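Local coordinates for protein 11R-lipoxygenase (Gersemia fruticosa, PDB 3VF1) that probably inserts molecular oxygen into polyunsaturated fatty acids as a calcium-dependent lipoxygenase that carries a non-heme iron, at residues P267-R272 with F307-K312; E278-K283 with L333-L338; Y328-L333 with I349-Q354; W378-D383 with P590-L595. All blocks are in the same frame, centred on the assembly; numbering follows the deposited sequence.

Overall arrangement
From the N terminus, contact 1 comes first: 267-272 pairs with 307-312 and closes a loop of 34 residues. Contact 2 starts inside that loop, at 278-283, and closes beyond it on strand 333-338, so the two cross. Contact 3 begins after contact 1 has closed; it joins 328-333 to 349-354, crosses contact 2 and shares Leu333 with it. Contacts 1 and 3 join strands of one antiparallel sheet (271-272, 306-310, 333-338, 344-350, 361-362), and contact 2 lays a loop on it. Contact 4 follows in series, joining helix 369-410 to the loop at 590-595 across 206 mostly helical residues. Its helix packs against residues of the other three contacts.

Contact 1 (P267-R272 with F307-K312); sequences PEVIRR and FITDYK
Phe307 lays its ring beside the backbone and CB of Arg272, with CD2 3.4 Å from Arg272 N and CE2 3.9 Å from Arg272 CB. CG anti to the carbonyl carbon, beside the backbone N (chi1 -61°), sends the ring toward Arg272. The aliphatic branch of Ile270 packs at the base of the same side chain, CG1 lying 3.8 Å from Phe307 CB. Two residues along, Thr309 turns its methyl to Ile270, with CG2 3.7 Å from Ile270 CB. Val269 stands roughly perpendicular to Tyr311, its CG1 over one face of the ring and 3.9 Å from Tyr311 CZ. The phenol OH of Tyr311 is held by Asp383 of helix 369-410. An alanine in place of Phe307 would keep the CB contact with Ile270, but would probably open a gap beside Arg272 where the ring had packed.

Behind the side chains, edge strand 271-272 joins strand 306-310 as an antiparallel hydrogen-bonded pair, Arg271 with Ile308. Ile308 N donates to Arg271 O at 2.8 Å, and Arg271 N returns a bond to Ile308 O. Beyond this pair, Val269 O and Ile308 O lie 4.0 Å apart, bridged by a water. It donates to Val269 O at 2.7 Å, is a second donor to Ile308 O after Arg271 N, and accepts from Asp310 N, thus linking the two segments past the last direct pair.

Contact 2 (E278-K283 with L333-L338); sequences ENFPVK and LGLFYL
A loop packs on one face of the antiparallel sheet of the lipoxygenase domain: Phe280 and Val282, either side of an inverse gamma turn centred on Pro281, rest on Leu333 and Leu335 of strand 333-338. The turn is closed by Val282 N donating to Phe280 O, which brings both side chains round to the strand. CG anti to the backbone N (chi1 -166°) carries the Phe280 ring out toward the strand, where it is held between two aliphatic groups. Leu333 CB lies over one face in a CH-pi contact, 3.9 Å from the centroid of the Phe280 ring and 17° off the normal. Val282 CG2 lies against the opposite face, 3.5 Å above the plane of the Phe280 ring, and both groups are displaced toward the rim.

The side chains of Phe280 and Leu333 lie alongside each other and point opposite ways, Leu333 CD2 reaching back to within 4.0 Å of Phe280 CG. Phe280 CE2 also comes 4.1 Å from Leu335 CB. An alanine at Phe280 would probably leave a gap between Val282 and Leu333 and uncover Leu335 CB, since of its own side-chain contacts with the strand, CB to Leu333 CD2 alone would remain.

Asn279, the residue before Phe280, accepts from Gln350 NE2 at its backbone O and donates from ND2 to Gln353 O, fixing the loop to the strand 344-350 region as well. Helix 297-302 adds Leu297 beside Val282. Val282 completes the contact from its other methyl, CG1 lying 4.3 Å from Leu335 CD2.

Contact 3 (Y328-L333 with I349-Q354); sequences YITTPL and IQLYQQ
The Tyr352 ring carries Thr330 on one face and a water at its edge. Thr330 CB sits 3.8 Å above the plane of the Tyr352 ring, offset toward the rim, and the two side chains cross at about a right angle. The water lies in the ring plane, 2.6 Å from Tyr352 OH, and donates to Ile329 O. The Gln353 amide is the second flat group: its NE2 donates to Thr331 O at 3.0 Å, with that oxygen near the amide plane but the donor 40° out of the carbonyl plane. Leu333 CD1 packs 3.3 Å from the same NE2.

Leu351 O is gripped twice, by Thr330 OG1 at 2.8 Å and by Thr331 N, which comes nearly along the C=O axis. Thr331 OG1 in turn accepts from Gln353 N at 3.0 Å. This is the open end of the antiparallel hairpin of strands 333-338 and 344-350: at Leu333 one segment enters the sheet, pairing with Gln350 by bonds both ways, where the other leaves it.

Gln353 NE2 has a second acceptor in Asp310 of strand 306-310, and Leu351 touches Trp362 of strand 361-362. Helix 369-410 packs against this corner through Trp378 on Thr330 and Leu351, and Ala382 on Pro332.

Contact 4 (W378-D383 with P590-L595); sequences WLRCAD and PNSPTL
Cys381 and Pro593 bring helix and loop backbones together at 4.8 Å between their CA atoms, and a CA-H...O contact runs from Cys381 CA to Pro593 O with an angle of 165° at the hydrogen. Arg380 CB packs 3.7 Å from Pro593 CD. The arginine chain is bent at chi2 and chi3 (-68° and -64°), and its NE donates a fairly straight bond of 3.1 Å to Asn591 O, which lies in the guanidinium plane at its edge. Arg380 NH2 is 3.3 Å from Ser592 OG. Arg380 also makes a long charge contact with Asp383, NH1 to OD2 3.7 Å, in which the oxygen lies well out of the guanidinium plane. A water donates to Asp383 OD2 and lies 3.2 Å from Ser592 OG, which is hydrogen-bonded to Thr384 OG1.

Cys381 SG, anti to the backbone N, comes 3.7 Å from Pro593 O.

Around this buried contact, helix 254-263 supplies Phe261 for a cation-pi interaction with Arg380, and Trp256 NE1, hydrogen-bonded to Asn591 OD1. Thr585 of helix 582-586 flanks Arg380 and Ser592. Helix 369-410 continues to the iron ligands His392 and His397, the side chain of Thr594 lying about 12 Å from that of His392.

Contact 1 (P267-R272 with F307-K312)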
# COMPACT_ATOMS: atom_id res chain seq x y z
N PRO A 267 -5.82 -7.96 10.00
CA PRO A 267 -5.58 -9.34 10.44
C PRO A 267 -4.17 -9.55 10.98
O PRO A 267 -3.64 -10.66 10.86
CB PRO A 267 -5.77 -10.13 9.15
CG PRO A 267 -5.24 -9.20 8.09
CD PRO A 267 -5.51 -7.79 8.57
N GLU A 268 -3.58 -8.52 11.58
CA GLU A 268 -2.18 -8.58 11.99
C GLU A 268 -1.97 -8.79 13.49
O GLU A 268 -0.83 -8.93 13.93
CB GLU A 268 -1.47 -7.29 11.58
CG GLU A 268 -1.19 -7.17 10.09
CD GLU A 268 -0.22 -6.04 9.78
OE1 GLU A 268 -0.16 -5.07 10.58
OE2 GLU A 268 0.47 -6.12 8.75
N VAL A 269 -3.04 -8.81 14.27
CA VAL A 269 -2.91 -8.77 15.72
C VAL A 269 -3.18 -10.11 16.41
O VAL A 269 -2.39 -10.55 17.25
CB VAL A 269 -3.83 -7.70 16.33
CG1 VAL A 269 -3.62 -7.62 17.84
CG2 VAL A 269 -3.55 -6.35 15.69
N ILE A 270 -4.29 -10.75 16.07
CA ILE A 270 -4.69 -11.97 16.76
C ILE A 270 -3.64 -13.06 16.62
O ILE A 270 -3.00 -13.20 15.58
CB ILE A 270 -6.04 -12.50 16.25
CG1 ILE A 270 -6.55 -13.62 17.16
CG2 ILE A 270 -5.92 -12.99 14.81
CD1 ILE A 270 -8.02 -13.95 16.96
N ARG A 271 -3.45 -13.84 17.69
CA ARG A 271 -2.49 -14.94 17.67
C ARG A 271 -2.84 -16.00 18.70
O ARG A 271 -3.51 -15.72 19.69
CB ARG A 271 -1.08 -14.41 17.93
CG ARG A 271 -0.86 -13.89 19.34
CD ARG A 271 0.55 -13.35 19.49
NE ARG A 271 1.54 -14.36 19.12
CZ ARG A 271 2.76 -14.08 18.64
NH1 ARG A 271 3.14 -12.82 18.47
NH2 ARG A 271 3.58 -15.07 18.34
N ARG A 272 -2.37 -17.22 18.47
CA ARG A 272 -2.61 -18.32 19.40
C ARG A 272 -2.04 -17.99 20.77
O ARG A 272 -0.97 -17.38 20.87
CB ARG A 272 -2.01 -19.62 18.87
CG ARG A 272 -2.06 -20.76 19.87
CD ARG A 272 -1.52 -22.06 19.29
NE ARG A 272 -1.46 -23.11 20.30
CZ ARG A 272 -1.16 -24.38 20.04
NH1 ARG A 272 -0.89 -24.78 18.80
NH2 ARG A 272 -1.14 -25.27 21.03
N PHE A 307 -7.16 -17.94 21.37
CA PHE A 307 -6.39 -16.90 20.71
C PHE A 307 -6.58 -15.57 21.43
O PHE A 307 -7.55 -15.40 22.17
CB PHE A 307 -6.82 -16.78 19.25
CG PHE A 307 -6.60 -18.04 18.46
CD1 PHE A 307 -7.43 -19.13 18.64
CD2 PHE A 307 -5.56 -18.14 17.55
CE1 PHE A 307 -7.23 -20.30 17.92
CE2 PHE A 307 -5.36 -19.30 16.83
CZ PHE A 307 -6.20 -20.38 17.02
N ILE A 308 -5.66 -14.63 21.21
CA ILE A 308 -5.66 -13.39 21.97
C ILE A 308 -5.26 -12.19 21.11
O ILE A 308 -4.45 -12.31 20.19
CB ILE A 308 -4.68 -13.48 23.16
CG1 ILE A 308 -4.76 -12.22 24.02
CG2 ILE A 308 -3.26 -13.71 22.66
CD1 ILE A 308 -3.97 -12.32 25.31
N THR A 309 -5.84 -11.03 21.41
CA THR A 309 -5.46 -9.78 20.78
C THR A 309 -5.02 -8.79 21.86
O THR A 309 -5.85 -8.21 22.56
CB THR A 309 -6.62 -9.15 19.98
OG1 THR A 309 -7.74 -8.93 20.85
CG2 THR A 309 -7.04 -10.06 18.84
N ASP A 310 -3.71 -8.60 21.99
CA ASP A 310 -3.14 -7.74 23.03
C ASP A 310 -2.69 -6.41 22.44
O ASP A 310 -1.80 -6.37 21.59
CB ASP A 310 -1.96 -8.45 23.69
CG ASP A 310 -1.38 -7.65 24.85
OD1 ASP A 310 -1.67 -6.44 24.95
OD2 ASP A 310 -0.62 -8.23 25.65
N TYR A 311 -3.30 -5.32 22.91
CA TYR A 311 -2.97 -3.99 22.41
C TYR A 311 -2.12 -3.20 23.40
O TYR A 311 -2.33 -2.01 23.63
CB TYR A 311 -4.26 -3.23 22.08
CG TYR A 311 -5.04 -3.89 20.96
CD1 TYR A 311 -5.92 -4.93 21.23
CD2 TYR A 311 -4.86 -3.49 19.65
CE1 TYR A 311 -6.62 -5.54 20.21
CE2 TYR A 311 -5.55 -4.10 18.62
CZ TYR A 311 -6.43 -5.12 18.91
OH TYR A 311 -7.12 -5.73 17.88
N LYS A 312 -1.15 -3.89 23.99
CA LYS A 312 -0.21 -3.28 24.92
C LYS A 312 0.47 -2.04 24.32
O LYS A 312 0.81 -1.11 25.04
CB LYS A 312 0.86 -4.29 25.32
CG LYS A 312 1.92 -3.75 26.26
CD LYS A 312 2.87 -4.84 26.72
CE LYS A 312 3.85 -4.32 27.75
NZ LYS A 312 4.71 -5.41 28.30
O HOH W 1 -2.10 -10.19 19.93

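Contact 2 (E278-K283 with L333-L338)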
# COMPACT_ATOMS: atom_id res chain seq x y z
N GLU A 278 0.22 -12.72 32.72
CA GLU A 278 -0.04 -12.63 34.15
C GLU A 278 -1.00 -11.48 34.48
O GLU A 278 -1.70 -11.53 35.49
CB GLU A 278 1.27 -12.46 34.92
CG GLU A 278 2.03 -11.19 34.58
CD GLU A 278 3.39 -11.12 35.26
OE1 GLU A 278 4.10 -10.11 35.08
OE2 GLU A 278 3.74 -12.09 35.97
N ASN A 279 -1.03 -10.47 33.63
CA ASN A 279 -1.88 -9.30 33.85
C ASN A 279 -3.26 -9.44 33.21
O ASN A 279 -3.98 -8.45 33.06
CB ASN A 279 -1.19 -8.04 33.33
CG ASN A 279 -0.85 -8.12 31.85
OD1 ASN A 279 -0.35 -9.14 31.38
ND2 ASN A 279 -1.12 -7.05 31.12
N PHE A 280 -3.62 -10.66 32.82
CA PHE A 280 -4.92 -10.93 32.21
C PHE A 280 -5.52 -12.16 32.88
O PHE A 280 -5.66 -13.21 32.26
CB PHE A 280 -4.75 -11.16 30.71
CG PHE A 280 -6.04 -11.11 29.93
CD1 PHE A 280 -7.19 -10.57 30.47
CD2 PHE A 280 -6.09 -11.61 28.63
CE1 PHE A 280 -8.37 -10.53 29.73
CE2 PHE A 280 -7.25 -11.57 27.90
CZ PHE A 280 -8.39 -11.03 28.45
N PRO A 281 -5.89 -12.03 34.17
CA PRO A 281 -6.31 -13.15 35.01
C PRO A 281 -7.72 -13.67 34.69
O PRO A 281 -8.62 -13.55 35.52
CB PRO A 281 -6.27 -12.55 36.42
CG PRO A 281 -6.59 -11.11 36.21
CD PRO A 281 -5.96 -10.74 34.89
N VAL A 282 -7.89 -14.26 33.51
CA VAL A 282 -9.16 -14.86 33.13
C VAL A 282 -9.31 -16.22 33.80
O VAL A 282 -8.48 -17.11 33.61
CB VAL A 282 -9.27 -15.04 31.61
CG1 VAL A 282 -10.53 -15.82 31.25
CG2 VAL A 282 -9.25 -13.69 30.90
N LYS A 283 -10.36 -16.38 34.60
CA LYS A 283 -10.61 -17.63 35.30
C LYS A 283 -11.65 -18.47 34.58
O LYS A 283 -12.55 -17.94 33.93
CB LYS A 283 -11.05 -17.35 36.74
CG LYS A 283 -10.08 -16.49 37.54
CD LYS A 283 -8.67 -17.08 37.49
CE LYS A 283 -7.67 -16.19 38.21
NZ LYS A 283 -6.28 -16.72 38.08
N LEU A 333 -7.21 -6.14 26.18
CA LEU A 333 -6.85 -7.48 25.76
C LEU A 333 -8.14 -8.24 25.48
O LEU A 333 -9.09 -8.18 26.26
CB LEU A 333 -6.07 -8.21 26.85
CG LEU A 333 -4.73 -7.60 27.28
CD1 LEU A 333 -4.94 -6.61 28.41
CD2 LEU A 333 -3.75 -8.69 27.67
N GLY A 334 -8.18 -8.94 24.35
CA GLY A 334 -9.34 -9.73 23.99
C GLY A 334 -8.97 -11.19 23.89
O GLY A 334 -7.91 -11.53 23.37
N LEU A 335 -9.84 -12.06 24.39
CA LEU A 335 -9.60 -13.49 24.32
C LEU A 335 -10.68 -14.13 23.45
O LEU A 335 -11.86 -13.80 23.58
CB LEU A 335 -9.62 -14.11 25.72
CG LEU A 335 -8.91 -15.47 25.84
CD1 LEU A 335 -7.41 -15.31 25.63
CD2 LEU A 335 -9.21 -16.10 27.19
N PHE A 336 -10.26 -15.02 22.56
CA PHE A 336 -11.18 -15.65 21.62
C PHE A 336 -11.11 -17.17 21.71
O PHE A 336 -10.11 -17.73 22.14
CB PHE A 336 -10.87 -15.19 20.20
CG PHE A 336 -10.99 -13.70 20.00
CD1 PHE A 336 -10.03 -12.84 20.50
CD2 PHE A 336 -12.06 -13.17 19.30
CE1 PHE A 336 -10.14 -11.48 20.32
CE2 PHE A 336 -12.17 -11.80 19.11
CZ PHE A 336 -11.21 -10.96 19.62
N TYR A 337 -12.18 -17.82 21.28
CA TYR A 337 -12.27 -19.27 21.31
C TYR A 337 -12.55 -19.79 19.91
O TYR A 337 -13.39 -19.25 19.19
CB TYR A 337 -13.39 -19.70 22.25
CG TYR A 337 -13.52 -21.20 22.44
CD1 TYR A 337 -12.55 -21.91 23.14
CD2 TYR A 337 -14.60 -21.90 21.93
CE1 TYR A 337 -12.66 -23.27 23.32
CE2 TYR A 337 -14.72 -23.26 22.11
CZ TYR A 337 -13.75 -23.94 22.81
OH TYR A 337 -13.86 -25.30 22.99
N LEU A 338 -11.85 -20.85 19.51
CA LEU A 338 -12.07 -21.48 18.22
C LEU A 338 -13.16 -22.53 18.34
O LEU A 338 -12.93 -23.63 18.84
CB LEU A 338 -10.78 -22.11 17.70
CG LEU A 338 -10.90 -22.88 16.38
CD1 LEU A 338 -11.29 -21.95 15.24
CD2 LEU A 338 -9.59 -23.59 16.07

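Contact 3 (Y328-L333 with I349-Q354)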
# COMPACT_ATOMS: atom_id res chain seq x y z
N TYR A 328 -10.89 9.37 24.13
CA TYR A 328 -10.34 8.38 25.04
C TYR A 328 -10.02 7.08 24.33
O TYR A 328 -10.57 6.78 23.27
CB TYR A 328 -11.33 8.11 26.18
CG TYR A 328 -11.72 9.35 26.94
CD1 TYR A 328 -12.74 10.18 26.49
CD2 TYR A 328 -11.07 9.71 28.12
CE1 TYR A 328 -13.10 11.31 27.18
CE2 TYR A 328 -11.42 10.84 28.82
CZ TYR A 328 -12.44 11.64 28.34
OH TYR A 328 -12.80 12.78 29.03
N ILE A 329 -9.11 6.32 24.92
CA ILE A 329 -8.77 4.99 24.44
C ILE A 329 -8.20 4.21 25.60
O ILE A 329 -7.70 4.79 26.56
CB ILE A 329 -7.74 5.04 23.29
CG1 ILE A 329 -7.82 3.77 22.43
CG2 ILE A 329 -6.32 5.20 23.84
CD1 ILE A 329 -9.13 3.62 21.68
N THR A 330 -8.29 2.89 25.53
CA THR A 330 -7.73 2.03 26.56
C THR A 330 -6.59 1.21 25.97
O THR A 330 -6.10 1.51 24.88
CB THR A 330 -8.81 1.11 27.17
OG1 THR A 330 -9.18 0.10 26.22
CG2 THR A 330 -10.04 1.91 27.56
N THR A 331 -6.17 0.18 26.69
CA THR A 331 -5.07 -0.67 26.25
C THR A 331 -5.50 -2.12 26.44
O THR A 331 -4.89 -2.86 27.22
CB THR A 331 -3.81 -0.38 27.06
OG1 THR A 331 -4.04 -0.68 28.44
CG2 THR A 331 -3.41 1.08 26.92
N PRO A 332 -6.55 -2.53 25.72
CA PRO A 332 -7.32 -3.74 26.03
C PRO A 332 -6.65 -5.05 25.65
O PRO A 332 -5.66 -5.08 24.93
CB PRO A 332 -8.58 -3.56 25.19
CG PRO A 332 -8.12 -2.80 24.00
CD PRO A 332 -7.03 -1.88 24.48
N LEU A 333 -7.21 -6.14 26.18
CA LEU A 333 -6.85 -7.48 25.76
C LEU A 333 -8.14 -8.24 25.48
O LEU A 333 -9.09 -8.18 26.26
CB LEU A 333 -6.07 -8.21 26.85
CG LEU A 333 -4.73 -7.60 27.28
CD1 LEU A 333 -4.94 -6.61 28.41
CD2 LEU A 333 -3.75 -8.69 27.67
N ILE A 349 -12.77 -9.90 27.85
CA ILE A 349 -12.12 -8.64 27.50
C ILE A 349 -11.71 -7.87 28.75
O ILE A 349 -12.45 -7.79 29.73
CB ILE A 349 -13.05 -7.74 26.67
CG1 ILE A 349 -13.34 -8.37 25.31
CG2 ILE A 349 -12.42 -6.36 26.48
CD1 ILE A 349 -14.38 -7.62 24.50
N GLN A 350 -10.51 -7.30 28.71
CA GLN A 350 -10.02 -6.43 29.78
C GLN A 350 -9.56 -5.12 29.14
O GLN A 350 -8.69 -5.13 28.28
CB GLN A 350 -8.88 -7.10 30.53
CG GLN A 350 -8.38 -6.34 31.74
CD GLN A 350 -7.27 -7.07 32.48
OE1 GLN A 350 -7.52 -8.05 33.18
NE2 GLN A 350 -6.04 -6.61 32.31
N LEU A 351 -10.14 -4.01 29.57
CA LEU A 351 -9.94 -2.73 28.88
C LEU A 351 -8.54 -2.16 29.06
O LEU A 351 -7.97 -1.59 28.12
CB LEU A 351 -10.99 -1.71 29.32
CG LEU A 351 -12.45 -2.10 29.04
CD1 LEU A 351 -13.39 -0.99 29.49
CD2 LEU A 351 -12.66 -2.41 27.56
N TYR A 352 -7.97 -2.30 30.25
CA TYR A 352 -6.63 -1.79 30.52
C TYR A 352 -5.67 -2.93 30.86
O TYR A 352 -6.10 -3.99 31.32
CB TYR A 352 -6.65 -0.77 31.66
CG TYR A 352 -7.38 0.52 31.33
CD1 TYR A 352 -6.76 1.54 30.62
CD2 TYR A 352 -8.70 0.71 31.74
CE1 TYR A 352 -7.43 2.72 30.33
CE2 TYR A 352 -9.37 1.89 31.45
CZ TYR A 352 -8.73 2.89 30.75
OH TYR A 352 -9.40 4.06 30.47
N GLN A 353 -4.38 -2.70 30.64
CA GLN A 353 -3.37 -3.74 30.81
C GLN A 353 -3.32 -4.28 32.24
O GLN A 353 -3.31 -5.49 32.45
CB GLN A 353 -1.99 -3.21 30.41
CG GLN A 353 -1.78 -3.09 28.91
CD GLN A 353 -1.65 -4.43 28.22
OE1 GLN A 353 -0.77 -5.23 28.57
NE2 GLN A 353 -2.52 -4.70 27.25
N GLN A 354 -3.29 -3.38 33.21
CA GLN A 354 -3.10 -3.76 34.61
C GLN A 354 -4.43 -3.97 35.32
O GLN A 354 -5.26 -3.06 35.37
CB GLN A 354 -2.28 -2.70 35.34
CG GLN A 354 -0.86 -2.56 34.80
CD GLN A 354 -0.06 -3.84 34.93
OE1 GLN A 354 -0.15 -4.55 35.94
NE2 GLN A 354 0.72 -4.15 33.90
O HOH W 2 -8.80 6.06 28.94

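Contact 4 (W378-D383 with P590-L595)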
# COMPACT_ATOMS: atom_id res chain seq x y z
N TRP A 378 -15.06 -1.01 22.72
CA TRP A 378 -13.78 -0.45 23.16
C TRP A 378 -12.60 -1.27 22.66
O TRP A 378 -11.51 -0.74 22.45
CB TRP A 378 -13.74 -0.34 24.69
CG TRP A 378 -14.44 0.88 25.21
CD1 TRP A 378 -15.73 0.96 25.66
CD2 TRP A 378 -13.89 2.19 25.34
NE1 TRP A 378 -16.01 2.24 26.06
CE2 TRP A 378 -14.90 3.02 25.88
CE3 TRP A 378 -12.64 2.75 25.06
CZ2 TRP A 378 -14.70 4.37 26.13
CZ3 TRP A 378 -12.44 4.10 25.32
CH2 TRP A 378 -13.47 4.89 25.85
N LEU A 379 -12.81 -2.57 22.46
CA LEU A 379 -11.77 -3.43 21.91
C LEU A 379 -11.53 -3.10 20.44
O LEU A 379 -10.39 -3.04 19.98
CB LEU A 379 -12.15 -4.91 22.07
CG LEU A 379 -11.12 -5.93 21.57
CD1 LEU A 379 -9.83 -5.83 22.37
CD2 LEU A 379 -11.69 -7.33 21.65
N ARG A 380 -12.62 -2.89 19.70
CA ARG A 380 -12.53 -2.55 18.29
C ARG A 380 -11.92 -1.16 18.09
O ARG A 380 -11.18 -0.93 17.14
CB ARG A 380 -13.92 -2.59 17.64
CG ARG A 380 -14.51 -3.99 17.57
CD ARG A 380 -13.74 -4.87 16.61
NE ARG A 380 -13.82 -4.38 15.23
CZ ARG A 380 -13.01 -4.76 14.25
NH1 ARG A 380 -12.04 -5.63 14.48
NH2 ARG A 380 -13.16 -4.25 13.03
N CYS A 381 -12.24 -0.24 18.99
CA CYS A 381 -11.71 1.11 18.91
C CYS A 381 -10.19 1.09 18.98
O CYS A 381 -9.51 1.77 18.22
CB CYS A 381 -12.29 1.99 20.02
SG CYS A 381 -11.94 3.76 19.80
N ALA A 382 -9.66 0.28 19.90
CA ALA A 382 -8.22 0.12 20.02
C ALA A 382 -7.65 -0.43 18.72
O ALA A 382 -6.60 0.02 18.25
CB ALA A 382 -7.90 -0.82 21.18
N ASP A 383 -8.34 -1.41 18.14
CA ASP A 383 -7.88 -2.04 16.91
C ASP A 383 -7.85 -1.05 15.76
O ASP A 383 -6.98 -1.12 14.89
CB ASP A 383 -8.79 -3.23 16.55
CG ASP A 383 -8.30 -3.99 15.34
OD1 ASP A 383 -7.39 -4.84 15.49
OD2 ASP A 383 -8.82 -3.74 14.23
N PRO A 590 -20.25 1.73 14.17
CA PRO A 590 -20.22 0.86 15.35
C PRO A 590 -19.43 -0.43 15.16
O PRO A 590 -18.99 -1.03 16.14
CB PRO A 590 -21.70 0.54 15.59
CG PRO A 590 -22.43 1.69 14.99
CD PRO A 590 -21.63 2.08 13.78
N ASN A 591 -19.24 -0.86 13.91
CA ASN A 591 -18.49 -2.08 13.64
C ASN A 591 -17.01 -1.91 13.95
O ASN A 591 -16.30 -2.89 14.20
CB ASN A 591 -18.68 -2.52 12.18
CG ASN A 591 -17.97 -3.82 11.86
OD1 ASN A 591 -18.39 -4.89 12.31
ND2 ASN A 591 -16.90 -3.74 11.08
N SER A 592 -16.54 -0.67 13.93
CA SER A 592 -15.14 -0.37 14.23
C SER A 592 -14.98 1.11 14.56
O SER A 592 -14.57 1.90 13.71
CB SER A 592 -14.26 -0.75 13.04
OG SER A 592 -12.91 -0.94 13.45
N PRO A 593 -15.31 1.49 15.81
CA PRO A 593 -15.25 2.88 16.26
C PRO A 593 -13.86 3.49 16.10
O PRO A 593 -12.86 2.81 16.34
CB PRO A 593 -15.61 2.78 17.75
CG PRO A 593 -16.35 1.50 17.88
CD PRO A 593 -15.76 0.58 16.87
N THR A 594 -13.81 4.76 15.70
CA THR A 594 -12.53 5.45 15.50
C THR A 594 -12.13 6.23 16.75
O THR A 594 -10.94 6.43 17.00
CB THR A 594 -12.60 6.41 14.31
OG1 THR A 594 -13.62 7.39 14.52
CG2 THR A 594 -12.89 5.65 13.02
N LEU A 595 -13.11 6.66 17.52
CA LEU A 595 -12.84 7.39 18.75
C LEU A 595 -13.93 7.17 19.79
O LEU A 595 -15.02 6.68 19.47
CB LEU A 595 -12.70 8.89 18.46
CG LEU A 595 -13.92 9.62 17.90
CD1 LEU A 595 -14.94 9.93 18.98
CD2 LEU A 595 -13.51 10.89 17.18
O HOH W 3 -10.08 -1.91 12.40